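Local coordinates for glucose-6-phosphate isomerase (Thermus thermophilus, PDB 1ZZG), which probably catalyses the reversible isomerization of glucose 6-phosphate to fructose 6-phosphate, a step shared by glycolysis and gluconeogenesis, at residues R60-I74 and E90-E102. Residues are numbered along the deposited sequence; the frame is centred on the assembly and turned at random.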
ATOM      1  N   ARG A  60      27.841  -8.961   7.167  1.00 28.65           N
ATOM      2  CA  ARG A  60      27.341  -7.676   7.642  1.00 28.66           C
ATOM      3  C   ARG A  60      28.349  -7.031   8.579  1.00 28.88           C
ATOM      4  O   ARG A  60      28.698  -5.859   8.427  1.00 29.01           O
ATOM      5  CB  ARG A  60      26.005  -7.865   8.372  1.00 27.77           C
ATOM      6  CG  ARG A  60      25.321  -6.569   8.787  1.00 27.63           C
ATOM      7  CD  ARG A  60      25.755  -6.049  10.162  1.00 28.58           C
ATOM      8  NE  ARG A  60      25.097  -4.773  10.449  1.00 29.33           N
ATOM      9  CZ  ARG A  60      25.483  -3.601   9.946  1.00 31.69           C
ATOM     10  NH1 ARG A  60      26.542  -3.532   9.142  1.00 28.49           N
ATOM     11  NH2 ARG A  60      24.783  -2.502  10.213  1.00 29.15           N
ATOM     12  N   GLU A  61      28.808  -7.815   9.549  1.00 29.71           N
ATOM     13  CA  GLU A  61      29.775  -7.351  10.534  1.00 31.02           C
ATOM     14  C   GLU A  61      31.072  -6.862   9.902  1.00 31.39           C
ATOM     15  O   GLU A  61      31.729  -5.967  10.432  1.00 31.74           O
ATOM     16  CB  GLU A  61      30.053  -8.473  11.532  1.00 30.63           C
ATOM     17  CG  GLU A  61      28.906  -8.705  12.501  1.00 32.35           C
ATOM     18  CD  GLU A  61      29.022 -10.018  13.243  1.00 33.80           C
ATOM     19  OE1 GLU A  61      30.153 -10.511  13.409  1.00 36.72           O
ATOM     20  OE2 GLU A  61      27.982 -10.553  13.670  1.00 34.39           O
ATOM     21  N   ALA A  62      31.434  -7.439   8.761  1.00 31.53           N
ATOM     22  CA  ALA A  62      32.659  -7.044   8.074  1.00 32.12           C
ATOM     23  C   ALA A  62      32.463  -5.738   7.300  1.00 32.75           C
ATOM     24  O   ALA A  62      33.419  -5.180   6.753  1.00 32.06           O
ATOM     25  CB  ALA A  62      33.105  -8.153   7.128  1.00 31.40           C
ATOM     26  N   ASN A  63      31.228  -5.245   7.270  1.00 33.03           N
ATOM     27  CA  ASN A  63      30.920  -4.010   6.555  1.00 32.20           C
ATOM     28  C   ASN A  63      30.108  -3.027   7.383  1.00 32.16           C
ATOM     29  O   ASN A  63      28.989  -2.671   7.018  1.00 32.39           O
ATOM     30  CB  ASN A  63      30.177  -4.342   5.267  1.00 31.82           C
ATOM     31  CG  ASN A  63      31.048  -5.083   4.282  1.00 33.14           C
ATOM     32  OD1 ASN A  63      31.866  -4.480   3.590  1.00 32.55           O
ATOM     33  ND2 ASN A  63      30.891  -6.403   4.222  1.00 30.06           N
ATOM     34  N   PRO A  64      30.670  -2.570   8.512  1.00 33.13           N
ATOM     35  CA  PRO A  64      30.016  -1.620   9.415  1.00 32.31           C
ATOM     36  C   PRO A  64      29.944  -0.197   8.860  1.00 32.26           C
ATOM     37  O   PRO A  64      29.387   0.692   9.497  1.00 32.23           O
ATOM     38  CB  PRO A  64      30.881  -1.699  10.666  1.00 33.75           C
ATOM     39  CG  PRO A  64      32.256  -1.890  10.079  1.00 34.22           C
ATOM     40  CD  PRO A  64      32.004  -2.943   9.024  1.00 33.28           C
ATOM     41  N   TRP A  65      30.512   0.014   7.677  1.00 31.93           N
ATOM     42  CA  TRP A  65      30.517   1.332   7.046  1.00 31.67           C
ATOM     43  C   TRP A  65      29.214   1.684   6.324  1.00 31.75           C
ATOM     44  O   TRP A  65      28.989   2.844   5.979  1.00 30.92           O
ATOM     45  CB  TRP A  65      31.663   1.421   6.039  1.00 31.46           C
ATOM     46  CG  TRP A  65      31.645   0.295   5.052  1.00 30.37           C
ATOM     47  CD1 TRP A  65      32.279  -0.912   5.170  1.00 29.43           C
ATOM     48  CD2 TRP A  65      30.904   0.240   3.830  1.00 28.98           C
ATOM     49  NE1 TRP A  65      31.975  -1.715   4.096  1.00 29.41           N
ATOM     50  CE2 TRP A  65      31.131  -1.034   3.258  1.00 29.00           C
ATOM     51  CE3 TRP A  65      30.066   1.143   3.162  1.00 29.76           C
ATOM     52  CZ2 TRP A  65      30.550  -1.428   2.046  1.00 27.85           C
ATOM     53  CZ3 TRP A  65      29.486   0.752   1.956  1.00 29.34           C
ATOM     54  CH2 TRP A  65      29.732  -0.523   1.413  1.00 26.94           C
ATOM     55  N   VAL A  66      28.364   0.691   6.087  1.00 30.95           N
ATOM     56  CA  VAL A  66      27.109   0.926   5.379  1.00 30.42           C
ATOM     57  C   VAL A  66      26.087   1.751   6.162  1.00 30.19           C
ATOM     58  O   VAL A  66      25.710   1.393   7.279  1.00 31.06           O
ATOM     59  CB  VAL A  66      26.438  -0.410   4.965  1.00 29.64           C
ATOM     60  CG1 VAL A  66      25.071  -0.137   4.340  1.00 29.82           C
ATOM     61  CG2 VAL A  66      27.325  -1.158   3.979  1.00 28.82           C
ATOM     62  N   GLU A  67      25.649   2.855   5.560  1.00 30.36           N
ATOM     63  CA  GLU A  67      24.644   3.729   6.159  1.00 30.31           C
ATOM     64  C   GLU A  67      23.397   3.709   5.284  1.00 28.94           C
ATOM     65  O   GLU A  67      22.298   4.014   5.739  1.00 28.39           O
ATOM     66  CB  GLU A  67      25.160   5.164   6.274  1.00 33.43           C
ATOM     67  CG  GLU A  67      26.051   5.422   7.482  1.00 39.24           C
ATOM     68  CD  GLU A  67      26.426   6.889   7.627  1.00 41.87           C
ATOM     69  OE1 GLU A  67      25.535   7.752   7.461  1.00 45.64           O
ATOM     70  OE2 GLU A  67      27.605   7.183   7.916  1.00 43.98           O
ATOM     71  N   ASP A  68      23.580   3.360   4.015  1.00 27.62           N
ATOM     72  CA  ASP A  68      22.470   3.284   3.075  1.00 28.18           C
ATOM     73  C   ASP A  68      22.531   1.958   2.327  1.00 28.06           C
ATOM     74  O   ASP A  68      23.554   1.603   1.746  1.00 28.37           O
ATOM     75  CB  ASP A  68      22.523   4.464   2.097  1.00 27.74           C
ATOM     76  CG  ASP A  68      22.217   5.795   2.771  1.00 30.25           C
ATOM     77  OD1 ASP A  68      21.027   6.172   2.855  1.00 29.53           O
ATOM     78  OD2 ASP A  68      23.169   6.460   3.238  1.00 30.54           O
ATOM     79  N   PHE A  69      21.423   1.226   2.360  1.00 27.10           N
ATOM     80  CA  PHE A  69      21.317  -0.073   1.702  1.00 25.11           C
ATOM     81  C   PHE A  69      20.324   0.059   0.549  1.00 25.85           C
ATOM     82  O   PHE A  69      19.128   0.244   0.779  1.00 25.61           O
ATOM     83  CB  PHE A  69      20.800  -1.104   2.712  1.00 24.86           C
ATOM     84  CG  PHE A  69      20.869  -2.524   2.234  1.00 24.87           C
ATOM     85  CD1 PHE A  69      21.861  -3.379   2.702  1.00 23.73           C
ATOM     86  CD2 PHE A  69      19.928  -3.020   1.336  1.00 24.37           C
ATOM     87  CE1 PHE A  69      21.916  -4.710   2.285  1.00 22.77           C
ATOM     88  CE2 PHE A  69      19.974  -4.346   0.913  1.00 23.61           C
ATOM     89  CZ  PHE A  69      20.971  -5.193   1.391  1.00 22.82           C
ATOM     90  N   VAL A  70      20.813  -0.020  -0.685  1.00 24.96           N
ATOM     91  CA  VAL A  70      19.940   0.095  -1.851  1.00 24.96           C
ATOM     92  C   VAL A  70      19.621  -1.296  -2.395  1.00 25.79           C
ATOM     93  O   VAL A  70      20.483  -1.960  -2.975  1.00 25.21           O
ATOM     94  CB  VAL A  70      20.601   0.939  -2.983  1.00 25.51           C
ATOM     95  CG1 VAL A  70      19.712   0.940  -4.224  1.00 22.14           C
ATOM     96  CG2 VAL A  70      20.846   2.373  -2.496  1.00 25.32           C
ATOM     97  N   LEU A  71      18.384  -1.742  -2.202  1.00 25.63           N
ATOM     98  CA  LEU A  71      17.994  -3.055  -2.694  1.00 24.08           C
ATOM     99  C   LEU A  71      17.345  -2.924  -4.064  1.00 23.76           C
ATOM    100  O   LEU A  71      16.254  -2.373  -4.193  1.00 24.85           O
ATOM    101  CB  LEU A  71      17.023  -3.734  -1.718  1.00 24.14           C
ATOM    102  CG  LEU A  71      16.858  -5.259  -1.820  1.00 24.22           C
ATOM    103  CD1 LEU A  71      15.961  -5.731  -0.671  1.00 25.45           C
ATOM    104  CD2 LEU A  71      16.267  -5.661  -3.176  1.00 22.59           C
ATOM    105  N   ILE A  72      18.028  -3.413  -5.092  1.00 23.89           N
ATOM    106  CA  ILE A  72      17.486  -3.362  -6.442  1.00 22.05           C
ATOM    107  C   ILE A  72      16.820  -4.710  -6.682  1.00 23.41           C
ATOM    108  O   ILE A  72      17.492  -5.721  -6.910  1.00 24.04           O
ATOM    109  CB  ILE A  72      18.589  -3.129  -7.507  1.00 22.13           C
ATOM    110  CG1 ILE A  72      19.411  -1.882  -7.149  1.00 19.54           C
ATOM    111  CG2 ILE A  72      17.942  -2.965  -8.883  1.00 20.37           C
ATOM    112  CD1 ILE A  72      20.448  -1.464  -8.201  1.00 21.44           C
ATOM    113  N   GLY A  73      15.493  -4.725  -6.601  1.00 21.49           N
ATOM    114  CA  GLY A  73      14.764  -5.965  -6.785  1.00 21.22           C
ATOM    115  C   GLY A  73      13.282  -5.678  -6.851  1.00 20.83           C
ATOM    116  O   GLY A  73      12.823  -4.617  -6.413  1.00 21.43           O
ATOM    117  N   ILE A  74      12.519  -6.631  -7.367  1.00 21.45           N
ATOM    118  CA  ILE A  74      11.096  -6.408  -7.511  1.00 21.65           C
ATOM    119  C   ILE A  74      10.285  -7.668  -7.214  1.00 23.46           C
ATOM    120  O   ILE A  74      10.792  -8.783  -7.315  1.00 22.84           O
ATOM    121  CB  ILE A  74      10.824  -5.883  -8.940  1.00 22.15           C
ATOM    122  CG1 ILE A  74       9.459  -5.199  -9.013  1.00 20.81           C
ATOM    123  CG2 ILE A  74      10.924  -7.021  -9.945  1.00 22.26           C
ATOM    124  CD1 ILE A  74       9.277  -4.415 -10.297  1.00 21.83           C
ATOM    125  N   GLU A  90      16.535  -1.822  13.499  1.00 31.03           N
ATOM    126  CA  GLU A  90      17.043  -1.377  14.794  1.00 32.50           C
ATOM    127  C   GLU A  90      18.305  -0.532  14.637  1.00 32.66           C
ATOM    128  O   GLU A  90      18.603   0.315  15.477  1.00 32.95           O
ATOM    129  CB  GLU A  90      17.403  -2.582  15.672  1.00 35.40           C
ATOM    130  CG  GLU A  90      16.300  -3.597  15.923  1.00 39.58           C
ATOM    131  CD  GLU A  90      15.135  -3.017  16.698  1.00 41.91           C
ATOM    132  OE1 GLU A  90      15.371  -2.125  17.539  1.00 43.14           O
ATOM    133  OE2 GLU A  90      13.986  -3.466  16.475  1.00 45.42           O
ATOM    134  N   SER A  91      19.039  -0.772  13.556  1.00 30.72           N
ATOM    135  CA  SER A  91      20.307  -0.092  13.300  1.00 31.47           C
ATOM    136  C   SER A  91      20.237   1.347  12.811  1.00 31.40           C
ATOM    137  O   SER A  91      21.169   2.117  13.016  1.00 32.88           O
ATOM    138  CB  SER A  91      21.122  -0.902  12.292  1.00 30.34           C
ATOM    139  OG  SER A  91      20.511  -0.851  11.017  1.00 28.40           O
ATOM    140  N   GLY A  92      19.156   1.713  12.144  1.00 31.32           N
ATOM    141  CA  GLY A  92      19.072   3.071  11.645  1.00 31.70           C
ATOM    142  C   GLY A  92      19.615   3.173  10.232  1.00 30.83           C
ATOM    143  O   GLY A  92      19.603   4.248   9.636  1.00 31.96           O
ATOM    144  N   VAL A  93      20.120   2.065   9.696  1.00 29.28           N
ATOM    145  CA  VAL A  93      20.610   2.067   8.323  1.00 27.58           C
ATOM    146  C   VAL A  93      19.398   2.442   7.472  1.00 27.84           C
ATOM    147  O   VAL A  93      18.288   1.981   7.736  1.00 27.93           O
ATOM    148  CB  VAL A  93      21.129   0.670   7.895  1.00 27.50           C
ATOM    149  CG1 VAL A  93      21.340   0.625   6.377  1.00 26.22           C
ATOM    150  CG2 VAL A  93      22.432   0.369   8.606  1.00 26.64           C
ATOM    151  N   ARG A  94      19.606   3.286   6.470  1.00 26.95           N
ATOM    152  CA  ARG A  94      18.517   3.730   5.606  1.00 28.54           C
ATOM    153  C   ARG A  94      18.388   2.815   4.398  1.00 28.15           C
ATOM    154  O   ARG A  94      19.352   2.606   3.665  1.00 28.40           O
ATOM    155  CB  ARG A  94      18.768   5.165   5.133  1.00 28.35           C
ATOM    156  CG  ARG A  94      18.840   6.205   6.249  1.00 29.72           C
ATOM    157  CD  ARG A  94      19.214   7.572   5.685  1.00 30.76           C
ATOM    158  NE  ARG A  94      20.599   7.617   5.215  1.00 32.30           N
ATOM    159  CZ  ARG A  94      21.644   7.939   5.977  1.00 33.95           C
ATOM    160  NH1 ARG A  94      21.472   8.254   7.254  1.00 33.21           N
ATOM    161  NH2 ARG A  94      22.866   7.944   5.461  1.00 32.44           N
ATOM    162  N   PHE A  95      17.192   2.276   4.189  1.00 26.15           N
ATOM    163  CA  PHE A  95      16.953   1.379   3.066  1.00 25.17           C
ATOM    164  C   PHE A  95      16.219   2.078   1.928  1.00 25.93           C
ATOM    165  O   PHE A  95      15.301   2.881   2.151  1.00 24.93           O
ATOM    166  CB  PHE A  95      16.171   0.151   3.542  1.00 24.76           C
ATOM    167  CG  PHE A  95      16.999  -0.815   4.337  1.00 23.30           C
ATOM    168  CD1 PHE A  95      17.571  -1.930   3.725  1.00 23.34           C
ATOM    169  CD2 PHE A  95      17.238  -0.598   5.694  1.00 22.93           C
ATOM    170  CE1 PHE A  95      18.371  -2.814   4.445  1.00 22.83           C
ATOM    171  CE2 PHE A  95      18.041  -1.480   6.431  1.00 24.93           C
ATOM    172  CZ  PHE A  95      18.609  -2.590   5.803  1.00 23.53           C
ATOM    173  N   HIS A  96      16.646   1.773   0.707  1.00 24.68           N
ATOM    174  CA  HIS A  96      16.075   2.361  -0.504  1.00 26.03           C
ATOM    175  C   HIS A  96      15.758   1.197  -1.427  1.00 25.32           C
ATOM    176  O   HIS A  96      16.623   0.371  -1.715  1.00 24.34           O
ATOM    177  CB  HIS A  96      17.098   3.299  -1.142  1.00 26.32           C
ATOM    178  CG  HIS A  96      17.695   4.272  -0.174  1.00 28.14           C
ATOM    179  ND1 HIS A  96      17.010   5.374   0.292  1.00 27.10           N
ATOM    180  CD2 HIS A  96      18.891   4.277   0.461  1.00 27.17           C
ATOM    181  CE1 HIS A  96      17.757   6.014   1.174  1.00 27.70           C
ATOM    182  NE2 HIS A  96      18.903   5.369   1.295  1.00 27.25           N
ATOM    183  N   TYR A  97      14.519   1.137  -1.897  1.00 24.03           N
ATOM    184  CA  TYR A  97      14.088   0.030  -2.736  1.00 24.56           C
ATOM    185  C   TYR A  97      13.831   0.391  -4.190  1.00 25.29           C
ATOM    186  O   TYR A  97      12.929   1.173  -4.501  1.00 26.87           O
ATOM    187  CB  TYR A  97      12.821  -0.588  -2.130  1.00 24.95           C
ATOM    188  CG  TYR A  97      13.021  -1.124  -0.726  1.00 25.54           C
ATOM    189  CD1 TYR A  97      13.424  -2.444  -0.515  1.00 25.85           C
ATOM    190  CD2 TYR A  97      12.856  -0.300   0.390  1.00 24.69           C
ATOM    191  CE1 TYR A  97      13.662  -2.933   0.768  1.00 23.36           C
ATOM    192  CE2 TYR A  97      13.090  -0.785   1.688  1.00 23.96           C
ATOM    193  CZ  TYR A  97      13.495  -2.103   1.864  1.00 24.10           C
ATOM    194  OH  TYR A  97      13.746  -2.594   3.129  1.00 22.97           O
ATOM    195  N   LEU A  98      14.639  -0.174  -5.081  1.00 25.14           N
ATOM    196  CA  LEU A  98      14.456   0.060  -6.504  1.00 24.13           C
ATOM    197  C   LEU A  98      13.595  -1.083  -7.033  1.00 24.56           C
ATOM    198  O   LEU A  98      14.098  -2.062  -7.596  1.00 23.02           O
ATOM    199  CB  LEU A  98      15.797   0.101  -7.241  1.00 23.47           C
ATOM    200  CG  LEU A  98      16.148   1.483  -7.802  1.00 26.48           C
ATOM    201  CD1 LEU A  98      16.568   2.400  -6.643  1.00 25.46           C
ATOM    202  CD2 LEU A  98      17.276   1.370  -8.834  1.00 24.64           C
ATOM    203  N   ASP A  99      12.290  -0.949  -6.804  1.00 24.69           N
ATOM    204  CA  ASP A  99      11.290  -1.924  -7.234  1.00 24.21           C
ATOM    205  C   ASP A  99      10.440  -1.235  -8.296  1.00 25.39           C
ATOM    206  O   ASP A  99       9.223  -1.418  -8.372  1.00 24.07           O
ATOM    207  CB  ASP A  99      10.419  -2.329  -6.043  1.00 24.55           C
ATOM    208  CG  ASP A  99       9.743  -1.139  -5.379  1.00 26.95           C
ATOM    209  OD1 ASP A  99      10.167   0.007  -5.647  1.00 28.01           O
ATOM    210  OD2 ASP A  99       8.793  -1.344  -4.586  1.00 25.87           O
ATOM    211  N   HIS A 100      11.105  -0.429  -9.114  1.00 23.97           N
ATOM    212  CA  HIS A 100      10.435   0.323 -10.166  1.00 24.89           C
ATOM    213  C   HIS A 100      11.523   0.869 -11.090  1.00 25.00           C
ATOM    214  O   HIS A 100      12.718   0.732 -10.805  1.00 25.65           O
ATOM    215  CB  HIS A 100       9.677   1.486  -9.537  1.00 23.28           C
ATOM    216  CG  HIS A 100      10.583   2.518  -8.947  1.00 24.82           C
ATOM    217  ND1 HIS A 100      11.161   3.515  -9.703  1.00 24.15           N
ATOM    218  CD2 HIS A 100      11.079   2.658  -7.696  1.00 23.68           C
ATOM    219  CE1 HIS A 100      11.975   4.224  -8.941  1.00 25.74           C
ATOM    220  NE2 HIS A 100      11.945   3.724  -7.719  1.00 25.25           N
ATOM    221  N   VAL A 101      11.115   1.494 -12.187  1.00 25.59           N
ATOM    222  CA  VAL A 101      12.077   2.051 -13.126  1.00 26.27           C
ATOM    223  C   VAL A 101      11.770   3.497 -13.518  1.00 27.07           C
ATOM    224  O   VAL A 101      12.218   3.966 -14.561  1.00 26.72           O
ATOM    225  CB  VAL A 101      12.165   1.181 -14.403  1.00 26.44           C
ATOM    226  CG1 VAL A 101      12.784  -0.173 -14.064  1.00 26.21           C
ATOM    227  CG2 VAL A 101      10.779   0.981 -14.990  1.00 27.59           C
ATOM    228  N   GLU A 102      11.005   4.201 -12.683  1.00 24.71           N
ATOM    229  CA  GLU A 102      10.677   5.598 -12.962  1.00 25.69           C
ATOM    230  C   GLU A 102      11.971   6.376 -12.716  1.00 24.89           C
ATOM    231  O   GLU A 102      12.557   6.295 -11.635  1.00 24.79           O
ATOM    232  CB  GLU A 102       9.550   6.082 -12.043  1.00 26.57           C
ATOM    233  CG  GLU A 102       9.061   7.494 -12.347  1.00 26.40           C
ATOM    234  CD  GLU A 102       7.831   7.873 -11.543  1.00 27.83           C
ATOM    235  OE1 GLU A 102       7.830   7.649 -10.314  1.00 27.66           O
ATOM    236  OE2 GLU A 102       6.868   8.400 -12.141  1.00 27.83           O
TER
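Strands 68-72 and 94-98 pair in parallel, as the two strands of a beta-alpha-beta unit whose crossover is helix 79-88, at the edge of the five-stranded parallel sheet of this SIS-type domain. Their axes run 19° apart, and the register from Asp68-Arg94 to Ile72-Leu98 is held by alternating backbone bonds such as Arg94 N to Glu67 O (2.9 Å) and Phe69 N to Arg94 O. On the face bearing Asp68, Val70 and Ile72, the Asp68 carboxylate is gripped side-on by the Arg94 guanidinium: NE reaches OD1 at 2.8 Å and NH2 reaches OD2 at 2.7 Å, both on the syn side but well out of the carboxylate plane. The bend at chi3 (-70°) of Arg94 swings its guanidinium across to Asp68 on the adjacent strand. Glu67 OE1 adds a salt bridge to Arg94 NH2 through a weak, 3.3 Å hydrogen bond, while Glu67 OE2 pairs with Lys117. OD1 of Asp68 also accepts, on its anti side, a nearly straight bond (176°) from His96 NE2, 2.8 Å long and lying in the imidazole plane. An alanine in place of Asp68 would probably leave His96 NE2 without its acceptor and Arg94 with only the weaker bond to Glu67 OE1 between the two segments' side chains. On the other face, Phe201 of helix 193-201 meets Phe69, and the Phe69 and Phe95 rings meet obliquely, with Phe95 CE1 3.3 Å from Phe69 CG.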